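Local coordinates for protein peruvianin-I (Thevetia peruviana, PDB 6ORM) that acts as a cysteine peptidase of the plant's latex, a germin-like protein with proteolytic activity built on the cupin fold, at residues 10-15 with 30-35; 24-29 with 66-71; 112-117 with 132-137. All blocks are in the same frame, centred on the assembly; numbering follows the deposited sequence.

Overall arrangement
Interactions 1 and 2 are neighbours in the loops at one end of the chain, their centres about 7 Å apart, and their segments alternate along the sequence: 10-15, 24-29, 30-35, then 66-71. The C11–C26 disulfide joins 10-15 to 24-29, and the N68 side chain ties in the turn before strand 73-79. Interaction 3 comes later in the chain and on the opposite side of its centre, about 38 Å from interaction 1 and 33 Å from interaction 2, centre to centre, between the outer strands of the sheet 116-121, 104-109, 135-139. All three touch the second subunit, so both ends of this cupin unit take part in building the six-chain assembly.

Interaction 1 (10-15 with 30-35); sequences FCLADL and ALATSD
F10 and L12 reach A32 by two different turns about CA–CB. The F10 ring carbon CG stands between the backbone N and the carbonyl carbon (chi1 51°), and this carries the ring out toward 30-35. In L12, CG lies beside the backbone N and opposite the carbonyl carbon (chi1 -45°), with CD1 extending the chain away from CA. Both side chains therefore end at the same small target, the methyl of A32. From the ring, CE1 comes nearest, 3.5 Å from A32 CB, with CZ of F10 a little farther off at 3.9 Å from that CB. The methyl approaches the ring obliquely. From its other neighbour, L12 CD1 meets A32 CB at 3.8 Å, so the alanine methyl sits between the phenyl ring and the CD1 branch of the leucine.

The surroundings extend this apolar patch. The F10 ring also packs edge-to-face with F37 and with Y117 of the second subunit, while L12 rests on A66. Farther along 30-35 the interface turns polar, where D35 forms a salt bridge with K119 of that same neighbouring subunit.

Only carbon meets carbon across the two segments, and all three residues are buried. The contact thus rests on close fit and the exclusion of water.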
ATOM      1  N   PHE A  10      -9.261  12.130  10.498  1.00 43.00           N
ATOM      2  CA  PHE A  10     -10.506  11.530  10.046  1.00 43.60           C
ATOM      3  C   PHE A  10     -11.030  12.341   8.873  1.00 45.68           C
ATOM      4  O   PHE A  10     -10.527  13.423   8.561  1.00 46.19           O
ATOM      5  CB  PHE A  10     -11.542  11.443  11.176  1.00 43.60           C
ATOM      6  CG  PHE A  10     -11.755  12.734  11.905  1.00 45.33           C
ATOM      7  CD1 PHE A  10     -12.575  13.717  11.375  1.00 46.62           C
ATOM      8  CD2 PHE A  10     -11.138  12.965  13.123  1.00 46.24           C
ATOM      9  CE1 PHE A  10     -12.772  14.905  12.043  1.00 48.70           C
ATOM     10  CE2 PHE A  10     -11.331  14.153  13.799  1.00 48.71           C
ATOM     11  CZ  PHE A  10     -12.150  15.126  13.259  1.00 49.84           C
ATOM     12  N   CYS A  11     -12.060  11.801   8.231  1.00 47.32           N
ATOM     13  CA  CYS A  11     -12.557  12.336   6.972  1.00 48.99           C
ATOM     14  C   CYS A  11     -13.958  11.793   6.733  1.00 47.32           C
ATOM     15  O   CYS A  11     -14.135  10.860   5.943  1.00 45.52           O
ATOM     16  CB  CYS A  11     -11.612  11.955   5.828  1.00 50.89           C
ATOM     17  SG  CYS A  11     -11.794  12.899   4.303  1.00 53.44           S
ATOM     18  N   LEU A  12     -14.953  12.349   7.426  1.00 47.68           N
ATOM     19  CA  LEU A  12     -16.289  11.765   7.405  1.00 46.94           C
ATOM     20  C   LEU A  12     -16.867  11.820   6.000  1.00 47.49           C
ATOM     21  O   LEU A  12     -16.882  12.877   5.365  1.00 49.17           O
ATOM     22  CB  LEU A  12     -17.214  12.507   8.369  1.00 47.34           C
ATOM     23  CG  LEU A  12     -16.710  12.855   9.767  1.00 48.44           C
ATOM     24  CD1 LEU A  12     -17.810  13.568  10.529  1.00 49.89           C
ATOM     25  CD2 LEU A  12     -16.259  11.614  10.505  1.00 47.01           C
ATOM     26  N   ALA A  13     -17.342  10.673   5.522  1.00 46.37           N
ATOM     27  CA  ALA A  13     -17.937  10.600   4.196  1.00 47.01           C
ATOM     28  C   ALA A  13     -19.075  11.604   4.059  1.00 49.39           C
ATOM     29  O   ALA A  13     -20.004  11.627   4.871  1.00 49.53           O
ATOM     30  CB  ALA A  13     -18.442   9.182   3.919  1.00 44.87           C
ATOM     31  N   ASP A  14     -18.991  12.448   3.033  1.00 50.60           N
ATOM     32  CA  ASP A  14     -20.111  13.300   2.634  1.00 53.93           C
ATOM     33  C   ASP A  14     -20.966  12.479   1.682  1.00 55.20           C
ATOM     34  O   ASP A  14     -20.683  12.401   0.484  1.00 55.31           O
ATOM     35  CB  ASP A  14     -19.614  14.588   1.986  1.00 55.15           C
ATOM     36  CG  ASP A  14     -20.751  15.518   1.586  1.00 56.72           C
ATOM     37  OD1 ASP A  14     -21.931  15.170   1.818  1.00 56.63           O
ATOM     38  OD2 ASP A  14     -20.465  16.604   1.039  1.00 58.15           O
ATOM     39  N   LEU A  15     -22.010  11.851   2.218  1.00 53.58           N
ATOM     40  CA  LEU A  15     -22.835  10.943   1.414  1.00 56.03           C
ATOM     41  C   LEU A  15     -23.773  11.648   0.450  1.00 61.25           C
ATOM     42  O   LEU A  15     -24.328  10.967  -0.431  1.00 61.31           O
ATOM     43  CB  LEU A  15     -23.642  10.036   2.345  1.00 54.77           C
ATOM     44  CG  LEU A  15     -22.788   9.172   3.266  1.00 52.80           C
ATOM     45  CD1 LEU A  15     -23.679   8.339   4.171  1.00 52.77           C
ATOM     46  CD2 LEU A  15     -21.857   8.290   2.449  1.00 51.34           C
ATOM     47  N   ALA A  30     -13.550  20.138  10.743  1.00 57.30           N
ATOM     48  CA  ALA A  30     -13.791  21.057  11.847  1.00 58.46           C
ATOM     49  C   ALA A  30     -15.226  20.984  12.348  1.00 58.07           C
ATOM     50  O   ALA A  30     -15.498  21.405  13.478  1.00 58.69           O
ATOM     51  CB  ALA A  30     -13.454  22.489  11.425  1.00 60.97           C
ATOM     52  N   LEU A  31     -16.142  20.459  11.536  1.00 59.42           N
ATOM     53  CA  LEU A  31     -17.542  20.330  11.913  1.00 59.65           C
ATOM     54  C   LEU A  31     -17.859  19.002  12.585  1.00 56.70           C
ATOM     55  O   LEU A  31     -18.980  18.828  13.074  1.00 57.03           O
ATOM     56  CB  LEU A  31     -18.439  20.505  10.682  1.00 60.26           C
ATOM     57  CG  LEU A  31     -18.316  21.861   9.987  1.00 62.12           C
ATOM     58  CD1 LEU A  31     -19.293  21.967   8.826  1.00 62.65           C
ATOM     59  CD2 LEU A  31     -18.528  22.994  10.983  1.00 63.37           C
ATOM     60  N   ALA A  32     -16.913  18.065  12.609  1.00 54.62           N
ATOM     61  CA  ALA A  32     -17.148  16.777  13.249  1.00 52.56           C
ATOM     62  C   ALA A  32     -17.374  16.945  14.748  1.00 53.92           C
ATOM     63  O   ALA A  32     -16.763  17.798  15.397  1.00 55.47           O
ATOM     64  CB  ALA A  32     -15.969  15.840  12.998  1.00 50.43           C
ATOM     65  N   THR A  33     -18.275  16.130  15.293  1.00 53.21           N
ATOM     66  CA  THR A  33     -18.557  16.097  16.721  1.00 53.86           C
ATOM     67  C   THR A  33     -18.459  14.658  17.214  1.00 52.03           C
ATOM     68  O   THR A  33     -18.279  13.722  16.430  1.00 50.77           O
ATOM     69  CB  THR A  33     -19.943  16.675  17.046  1.00 54.81           C
ATOM     70  OG1 THR A  33     -20.958  15.792  16.553  1.00 54.14           O
ATOM     71  CG2 THR A  33     -20.120  18.053  16.415  1.00 56.00           C
ATOM     72  N   SER A  34     -18.562  14.494  18.537  1.00 50.57           N
ATOM     73  CA  SER A  34     -18.510  13.161  19.135  1.00 49.76           C
ATOM     74  C   SER A  34     -19.538  12.218  18.518  1.00 48.96           C
ATOM     75  O   SER A  34     -19.258  11.029  18.321  1.00 46.26           O
ATOM     76  CB  SER A  34     -18.713  13.256  20.646  1.00 51.37           C
ATOM     77  OG  SER A  34     -17.674  14.006  21.250  1.00 53.33           O
ATOM     78  N   ASP A  35     -20.734  12.730  18.207  1.00 52.51           N
ATOM     79  CA  ASP A  35     -21.797  11.886  17.669  1.00 52.86           C
ATOM     80  C   ASP A  35     -21.422  11.247  16.340  1.00 49.97           C
ATOM     81  O   ASP A  35     -21.996  10.215  15.977  1.00 48.83           O
ATOM     82  CB  ASP A  35     -23.080  12.699  17.479  1.00 56.24           C
ATOM     83  CG  ASP A  35     -23.745  13.067  18.788  1.00 59.01           C
ATOM     84  OD1 ASP A  35     -23.631  12.284  19.752  1.00 59.18           O
ATOM     85  OD2 ASP A  35     -24.399  14.131  18.850  1.00 60.89           O
TER

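Interaction 2 (24-29 with 66-71); sequences YPCRNP and ALNTLG
N68 reaches Y24 and C26 with its side-chain amide. CB points toward 24-29, and CG continues opposite the backbone N (chi1 -170°), passing 4.0 Å from Y24 CB. The amide then splits its work. OD1 lies 3.7 Å from Y24 CB and at the edge of the tyrosine ring, in its plane. N68 OD1 also accepts a hydrogen bond from a water 2.8 Å away, and that water takes one from Y24 N; Q154 NE2 is a further partner of OD1. ND2 donates to Y24 O at 3.3 Å with an N-H...O angle of 154°, approaching from above the carbonyl plane, and it lies 3.5 Å from C26 SG. Its stronger partner is C11 O. An alanine at N68 would take the amide away and is likely to leave the carbonyls of Y24 and C11 without this donor and the water without one of its anchors.

N68 is the second residue of a type II beta turn from L67 to L70, closed by L70 N to L67 O. The turn presents its asparagine to backbone on both sides of the C11–C26 disulfide, an N-terminal cross-link characteristic of germins and germin-like cupins.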
ATOM      1  N   TYR A  24     -14.980   8.334  -0.846  1.00 43.42           N
ATOM      2  CA  TYR A  24     -15.959   9.396  -0.673  1.00 45.49           C
ATOM      3  C   TYR A  24     -15.255  10.722  -0.430  1.00 46.80           C
ATOM      4  O   TYR A  24     -14.226  10.758   0.262  1.00 46.29           O
ATOM      5  CB  TYR A  24     -16.898   9.126   0.510  1.00 45.92           C
ATOM      6  CG  TYR A  24     -17.894   8.016   0.303  1.00 46.36           C
ATOM      7  CD1 TYR A  24     -19.031   8.212  -0.469  1.00 48.02           C
ATOM      8  CD2 TYR A  24     -17.713   6.779   0.903  1.00 45.37           C
ATOM      9  CE1 TYR A  24     -19.952   7.198  -0.648  1.00 48.19           C
ATOM     10  CE2 TYR A  24     -18.626   5.764   0.730  1.00 45.55           C
ATOM     11  CZ  TYR A  24     -19.743   5.977  -0.047  1.00 47.26           C
ATOM     12  OH  TYR A  24     -20.651   4.957  -0.214  1.00 48.09           O
ATOM     13  N   PRO A  25     -15.784  11.820  -0.966  1.00 47.63           N
ATOM     14  CA  PRO A  25     -15.382  13.134  -0.462  1.00 49.36           C
ATOM     15  C   PRO A  25     -15.816  13.281   0.987  1.00 49.49           C
ATOM     16  O   PRO A  25     -16.682  12.553   1.482  1.00 47.83           O
ATOM     17  CB  PRO A  25     -16.116  14.127  -1.372  1.00 51.02           C
ATOM     18  CG  PRO A  25     -17.120  13.344  -2.123  1.00 50.40           C
ATOM     19  CD  PRO A  25     -16.810  11.887  -2.019  1.00 48.13           C
ATOM     20  N   CYS A  26     -15.203  14.231   1.675  1.00 51.33           N
ATOM     21  CA  CYS A  26     -15.413  14.352   3.105  1.00 51.82           C
ATOM     22  C   CYS A  26     -16.122  15.652   3.449  1.00 53.70           C
ATOM     23  O   CYS A  26     -16.081  16.636   2.704  1.00 54.39           O
ATOM     24  CB  CYS A  26     -14.086  14.279   3.861  1.00 51.91           C
ATOM     25  SG  CYS A  26     -13.001  12.948   3.341  1.00 51.34           S
ATOM     26  N   ARG A  27     -16.794  15.634   4.595  1.00 52.79           N
ATOM     27  CA  ARG A  27     -17.263  16.852   5.226  1.00 55.42           C
ATOM     28  C   ARG A  27     -16.097  17.567   5.896  1.00 55.18           C
ATOM     29  O   ARG A  27     -15.040  16.984   6.152  1.00 54.57           O
ATOM     30  CB  ARG A  27     -18.369  16.544   6.228  1.00 56.98           C
ATOM     31  CG  ARG A  27     -19.532  15.803   5.602  1.00 58.42           C
ATOM     32  CD  ARG A  27     -20.638  15.564   6.599  1.00 60.64           C
ATOM     33  NE  ARG A  27     -21.032  14.161   6.624  1.00 61.20           N
ATOM     34  CZ  ARG A  27     -21.326  13.496   7.733  1.00 61.75           C
ATOM     35  NH1 ARG A  27     -21.280  14.107   8.908  1.00 63.14           N
ATOM     36  NH2 ARG A  27     -21.674  12.222   7.667  1.00 60.76           N
ATOM     37  N   ASN A  28     -16.301  18.847   6.182  1.00 56.92           N
ATOM     38  CA  ASN A  28     -15.315  19.665   6.876  1.00 57.59           C
ATOM     39  C   ASN A  28     -14.992  19.051   8.234  1.00 55.97           C
ATOM     40  O   ASN A  28     -15.856  19.018   9.119  1.00 56.12           O
ATOM     41  CB  ASN A  28     -15.844  21.092   7.033  1.00 60.33           C
ATOM     42  CG  ASN A  28     -14.820  22.044   7.626  1.00 62.90           C
ATOM     43  OD1 ASN A  28     -13.765  21.631   8.109  1.00 62.89           O
ATOM     44  ND2 ASN A  28     -15.128  23.334   7.579  1.00 65.17           N
ATOM     45  N   PRO A  29     -13.761  18.568   8.439  1.00 56.46           N
ATOM     46  CA  PRO A  29     -13.429  17.915   9.717  1.00 55.25           C
ATOM     47  C   PRO A  29     -13.614  18.816  10.924  1.00 56.77           C
ATOM     48  O   PRO A  29     -13.825  18.306  12.031  1.00 56.49           O
ATOM     49  CB  PRO A  29     -11.958  17.508   9.545  1.00 54.83           C
ATOM     50  CG  PRO A  29     -11.669  17.625   8.085  1.00 55.18           C
ATOM     51  CD  PRO A  29     -12.609  18.637   7.523  1.00 56.38           C
ATOM     52  N   ALA A  66     -17.903   7.961   9.443  1.00 42.00           N
ATOM     53  CA  ALA A  66     -16.597   8.067  10.080  1.00 41.63           C
ATOM     54  C   ALA A  66     -15.640   6.956   9.666  1.00 40.24           C
ATOM     55  O   ALA A  66     -14.436   7.083   9.909  1.00 40.76           O
ATOM     56  CB  ALA A  66     -16.751   8.074  11.602  1.00 42.18           C
ATOM     57  N   LEU A  67     -16.139   5.873   9.064  1.00 40.75           N
ATOM     58  CA  LEU A  67     -15.257   4.816   8.579  1.00 39.38           C
ATOM     59  C   LEU A  67     -14.462   5.237   7.351  1.00 39.57           C
ATOM     60  O   LEU A  67     -13.461   4.587   7.025  1.00 39.02           O
ATOM     61  CB  LEU A  67     -16.070   3.560   8.258  1.00 38.26           C
ATOM     62  CG  LEU A  67     -16.703   2.854   9.456  1.00 38.21           C
ATOM     63  CD1 LEU A  67     -17.472   1.622   9.002  1.00 37.55           C
ATOM     64  CD2 LEU A  67     -15.637   2.486  10.482  1.00 37.86           C
ATOM     65  N   ASN A  68     -14.888   6.296   6.666  1.00 39.70           N
ATOM     66  CA  ASN A  68     -14.218   6.739   5.451  1.00 39.86           C
ATOM     67  C   ASN A  68     -12.745   7.016   5.727  1.00 40.88           C
ATOM     68  O   ASN A  68     -12.402   7.749   6.661  1.00 42.81           O
ATOM     69  CB  ASN A  68     -14.918   7.988   4.911  1.00 40.82           C
ATOM     70  CG  ASN A  68     -14.447   8.378   3.522  1.00 41.08           C
ATOM     71  OD1 ASN A  68     -14.311   7.538   2.632  1.00 40.85           O
ATOM     72  ND2 ASN A  68     -14.209   9.671   3.327  1.00 41.42           N
ATOM     73  N   THR A  69     -11.876   6.392   4.925  1.00 38.95           N
ATOM     74  CA  THR A  69     -10.415   6.435   4.939  1.00 39.02           C
ATOM     75  C   THR A  69      -9.791   5.572   6.038  1.00 39.16           C
ATOM     76  O   THR A  69      -8.566   5.464   6.084  1.00 39.07           O
ATOM     77  CB  THR A  69      -9.835   7.860   5.071  1.00 40.05           C
ATOM     78  OG1 THR A  69     -10.006   8.321   6.418  1.00 40.32           O
ATOM     79  CG2 THR A  69     -10.507   8.828   4.097  1.00 40.32           C
ATOM     80  N   LEU A  70     -10.573   4.946   6.920  1.00 39.75           N
ATOM     81  CA  LEU A  70     -10.009   4.303   8.100  1.00 39.75           C
ATOM     82  C   LEU A  70      -9.913   2.784   7.985  1.00 38.61           C
ATOM     83  O   LEU A  70      -9.447   2.136   8.927  1.00 37.94           O
ATOM     84  CB  LEU A  70     -10.822   4.693   9.340  1.00 39.78           C
ATOM     85  CG  LEU A  70     -10.787   6.197   9.641  1.00 40.53           C
ATOM     86  CD1 LEU A  70     -11.440   6.513  10.980  1.00 40.40           C
ATOM     87  CD2 LEU A  70      -9.359   6.740   9.597  1.00 40.84           C
ATOM     88  N   GLY A  71     -10.348   2.202   6.866  1.00 38.61           N
ATOM     89  CA  GLY A  71      -9.940   0.858   6.502  1.00 38.21           C
ATOM     90  C   GLY A  71     -10.667  -0.293   7.161  1.00 38.44           C
ATOM     91  O   GLY A  71     -10.153  -1.417   7.136  1.00 38.30           O
TER
HETATM   92  O   HOH W   1     -12.410   8.035   0.707  1.00 43.77           O

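Interaction 3 (112-117 with 132-137); sequences NDNQLY and GLMHFT
L116 and F136 make the apolar part of this contact. L116 CD1 comes to the edge of the phenyl ring, near its plane, 3.7 Å from F136 CE2 and 4.2 Å from F136 CZ, and the two side chains cross at about a right angle. The leucine gets there because CG lies opposite the backbone N (chi1 173°), which swings CD1 across to the phenyl ring.

A looser, mixed contact lies beside it. The M134 chain runs extended from the backbone and bends at its last torsion, setting the CE methyl against the side-chain amide end of N114, again roughly at right angles.

The polar interaction is local to 132-137. H135 ND1 donates to L133 O at 3.0 Å, almost straight at 168°; the oxygen lies in the imidazole plane, so the bond fixes how the ring is turned. The ring itself leads away from 112-117.

Both segments run into outer strands of a three-stranded antiparallel sheet, 116-121 and 135-139, with 104-109 between them. Y117 pairs through its backbone with F108 and F136 with G107, so L116 and F136 meet across the central strand, where F136 also packs on Y109.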
ATOM      1  N   ASN A 112      -6.464 -23.362  -4.919  1.00 42.42           N
ATOM      2  CA  ASN A 112      -5.781 -24.595  -5.308  1.00 45.06           C
ATOM      3  C   ASN A 112      -6.828 -25.699  -5.422  1.00 45.64           C
ATOM      4  O   ASN A 112      -7.084 -26.437  -4.471  1.00 45.19           O
ATOM      5  CB  ASN A 112      -4.687 -24.949  -4.309  1.00 47.05           C
ATOM      6  CG  ASN A 112      -3.864 -26.143  -4.746  1.00 50.11           C
ATOM      7  OD1 ASN A 112      -3.935 -26.569  -5.898  1.00 51.11           O
ATOM      8  ND2 ASN A 112      -3.075 -26.689  -3.827  1.00 51.71           N
ATOM      9  N   ASP A 113      -7.438 -25.808  -6.605  1.00 47.07           N
ATOM     10  CA  ASP A 113      -8.498 -26.786  -6.879  1.00 48.39           C
ATOM     11  C   ASP A 113      -9.637 -26.704  -5.865  1.00 46.35           C
ATOM     12  O   ASP A 113     -10.282 -27.709  -5.559  1.00 46.54           O
ATOM     13  CB  ASP A 113      -7.940 -28.213  -6.917  1.00 52.01           C
ATOM     14  CG  ASP A 113      -7.031 -28.453  -8.101  1.00 55.02           C
ATOM     15  OD1 ASP A 113      -7.181 -27.749  -9.124  1.00 55.50           O
ATOM     16  OD2 ASP A 113      -6.166 -29.351  -8.010  1.00 56.64           O
ATOM     17  N   ASN A 114      -9.902 -25.500  -5.357  1.00 44.54           N
ATOM     18  CA  ASN A 114     -11.034 -25.256  -4.465  1.00 43.66           C
ATOM     19  C   ASN A 114     -11.021 -26.204  -3.269  1.00 44.05           C
ATOM     20  O   ASN A 114     -12.055 -26.743  -2.869  1.00 44.06           O
ATOM     21  CB  ASN A 114     -12.363 -25.355  -5.221  1.00 43.66           C
ATOM     22  CG  ASN A 114     -12.646 -24.131  -6.066  1.00 43.50           C
ATOM     23  OD1 ASN A 114     -11.935 -23.131  -5.984  1.00 43.28           O
ATOM     24  ND2 ASN A 114     -13.693 -24.201  -6.879  1.00 43.79           N
ATOM     25  N   GLN A 115      -9.836 -26.426  -2.699  1.00 44.63           N
ATOM     26  CA  GLN A 115      -9.766 -27.156  -1.440  1.00 44.74           C
ATOM     27  C   GLN A 115     -10.598 -26.429  -0.390  1.00 41.82           C
ATOM     28  O   GLN A 115     -10.496 -25.209  -0.234  1.00 41.19           O
ATOM     29  CB  GLN A 115      -8.319 -27.299  -0.971  1.00 45.87           C
ATOM     30  CG  GLN A 115      -8.196 -27.969   0.395  1.00 47.55           C
ATOM     31  CD  GLN A 115      -6.813 -28.533   0.659  1.00 49.42           C
ATOM     32  OE1 GLN A 115      -5.943 -28.508  -0.212  1.00 50.38           O
ATOM     33  NE2 GLN A 115      -6.603 -29.044   1.868  1.00 50.35           N
ATOM     34  N   LEU A 116     -11.424 -27.184   0.325  1.00 42.48           N
ATOM     35  CA  LEU A 116     -12.384 -26.616   1.260  1.00 40.72           C
ATOM     36  C   LEU A 116     -11.830 -26.676   2.675  1.00 40.73           C
ATOM     37  O   LEU A 116     -11.395 -27.738   3.131  1.00 41.93           O
ATOM     38  CB  LEU A 116     -13.722 -27.352   1.179  1.00 41.11           C
ATOM     39  CG  LEU A 116     -14.758 -26.957   2.232  1.00 41.47           C
ATOM     40  CD1 LEU A 116     -15.122 -25.480   2.118  1.00 40.26           C
ATOM     41  CD2 LEU A 116     -16.002 -27.838   2.135  1.00 42.78           C
ATOM     42  N   TYR A 117     -11.817 -25.529   3.353  1.00 40.69           N
ATOM     43  CA  TYR A 117     -11.469 -25.434   4.766  1.00 40.60           C
ATOM     44  C   TYR A 117     -12.731 -25.021   5.512  1.00 40.49           C
ATOM     45  O   TYR A 117     -13.203 -23.889   5.362  1.00 39.66           O
ATOM     46  CB  TYR A 117     -10.323 -24.444   4.978  1.00 39.66           C
ATOM     47  CG  TYR A 117      -9.107 -24.790   4.148  1.00 40.31           C
ATOM     48  CD1 TYR A 117      -9.005 -24.380   2.824  1.00 39.74           C
ATOM     49  CD2 TYR A 117      -8.076 -25.561   4.675  1.00 41.60           C
ATOM     50  CE1 TYR A 117      -7.907 -24.710   2.054  1.00 40.81           C
ATOM     51  CE2 TYR A 117      -6.971 -25.896   3.911  1.00 42.23           C
ATOM     52  CZ  TYR A 117      -6.892 -25.468   2.603  1.00 41.78           C
ATOM     53  OH  TYR A 117      -5.797 -25.796   1.842  1.00 42.86           O
ATOM     54  N   GLY A 132     -11.274 -12.237  -0.996  1.00 33.30           N
ATOM     55  CA  GLY A 132     -11.786 -12.603  -2.298  1.00 33.84           C
ATOM     56  C   GLY A 132     -12.175 -14.054  -2.462  1.00 34.64           C
ATOM     57  O   GLY A 132     -12.731 -14.412  -3.509  1.00 34.70           O
ATOM     58  N   LEU A 133     -11.906 -14.901  -1.472  1.00 34.48           N
ATOM     59  CA  LEU A 133     -12.111 -16.332  -1.634  1.00 34.67           C
ATOM     60  C   LEU A 133     -13.566 -16.701  -1.377  1.00 34.47           C
ATOM     61  O   LEU A 133     -14.215 -16.162  -0.475  1.00 33.99           O
ATOM     62  CB  LEU A 133     -11.194 -17.118  -0.696  1.00 34.54           C
ATOM     63  CG  LEU A 133      -9.691 -16.978  -0.949  1.00 34.80           C
ATOM     64  CD1 LEU A 133      -8.920 -18.073  -0.222  1.00 35.26           C
ATOM     65  CD2 LEU A 133      -9.384 -16.996  -2.445  1.00 34.96           C
ATOM     66  N   MET A 134     -14.068 -17.629  -2.187  1.00 34.71           N
ATOM     67  CA  MET A 134     -15.439 -18.106  -2.068  1.00 36.02           C
ATOM     68  C   MET A 134     -15.660 -18.737  -0.700  1.00 35.86           C
ATOM     69  O   MET A 134     -14.837 -19.527  -0.231  1.00 36.11           O
ATOM     70  CB  MET A 134     -15.718 -19.119  -3.181  1.00 37.88           C
ATOM     71  CG  MET A 134     -17.125 -19.692  -3.233  1.00 40.16           C
ATOM     72  SD  MET A 134     -17.355 -20.643  -4.749  1.00 42.67           S
ATOM     73  CE  MET A 134     -15.996 -21.802  -4.616  1.00 43.03           C
ATOM     74  N   HIS A 135     -16.769 -18.380  -0.055  1.00 36.27           N
ATOM     75  CA  HIS A 135     -17.049 -18.857   1.290  1.00 36.78           C
ATOM     76  C   HIS A 135     -18.553 -18.997   1.480  1.00 37.56           C
ATOM     77  O   HIS A 135     -19.351 -18.618   0.618  1.00 37.38           O
ATOM     78  CB  HIS A 135     -16.450 -17.927   2.355  1.00 37.23           C
ATOM     79  CG  HIS A 135     -16.983 -16.529   2.309  1.00 36.64           C
ATOM     80  ND1 HIS A 135     -16.407 -15.538   1.542  1.00 37.16           N
ATOM     81  CD2 HIS A 135     -18.033 -15.954   2.939  1.00 37.64           C
ATOM     82  CE1 HIS A 135     -17.081 -14.413   1.702  1.00 36.59           C
ATOM     83  NE2 HIS A 135     -18.071 -14.638   2.546  1.00 37.62           N
ATOM     84  N   PHE A 136     -18.933 -19.544   2.634  1.00 37.81           N
ATOM     85  CA  PHE A 136     -20.335 -19.767   2.953  1.00 38.64           C
ATOM     86  C   PHE A 136     -20.494 -19.898   4.458  1.00 38.38           C
ATOM     87  O   PHE A 136     -19.538 -20.185   5.183  1.00 38.62           O
ATOM     88  CB  PHE A 136     -20.882 -21.022   2.263  1.00 39.88           C
ATOM     89  CG  PHE A 136     -20.213 -22.297   2.707  1.00 41.28           C
ATOM     90  CD1 PHE A 136     -20.644 -22.972   3.841  1.00 42.24           C
ATOM     91  CD2 PHE A 136     -19.155 -22.823   1.986  1.00 41.21           C
ATOM     92  CE1 PHE A 136     -20.026 -24.136   4.249  1.00 42.83           C
ATOM     93  CE2 PHE A 136     -18.536 -23.991   2.389  1.00 41.67           C
ATOM     94  CZ  PHE A 136     -18.972 -24.647   3.519  1.00 42.22           C
ATOM     95  N   THR A 137     -21.730 -19.704   4.910  1.00 39.34           N
ATOM     96  CA  THR A 137     -22.141 -20.023   6.267  1.00 39.53           C
ATOM     97  C   THR A 137     -23.481 -20.741   6.213  1.00 41.29           C
ATOM     98  O   THR A 137     -24.377 -20.339   5.465  1.00 41.71           O
ATOM     99  CB  THR A 137     -22.267 -18.764   7.138  1.00 39.31           C
ATOM    100  OG1 THR A 137     -21.106 -17.940   6.976  1.00 38.40           O
ATOM    101  CG2 THR A 137     -22.410 -19.142   8.596  1.00 39.55           C
TER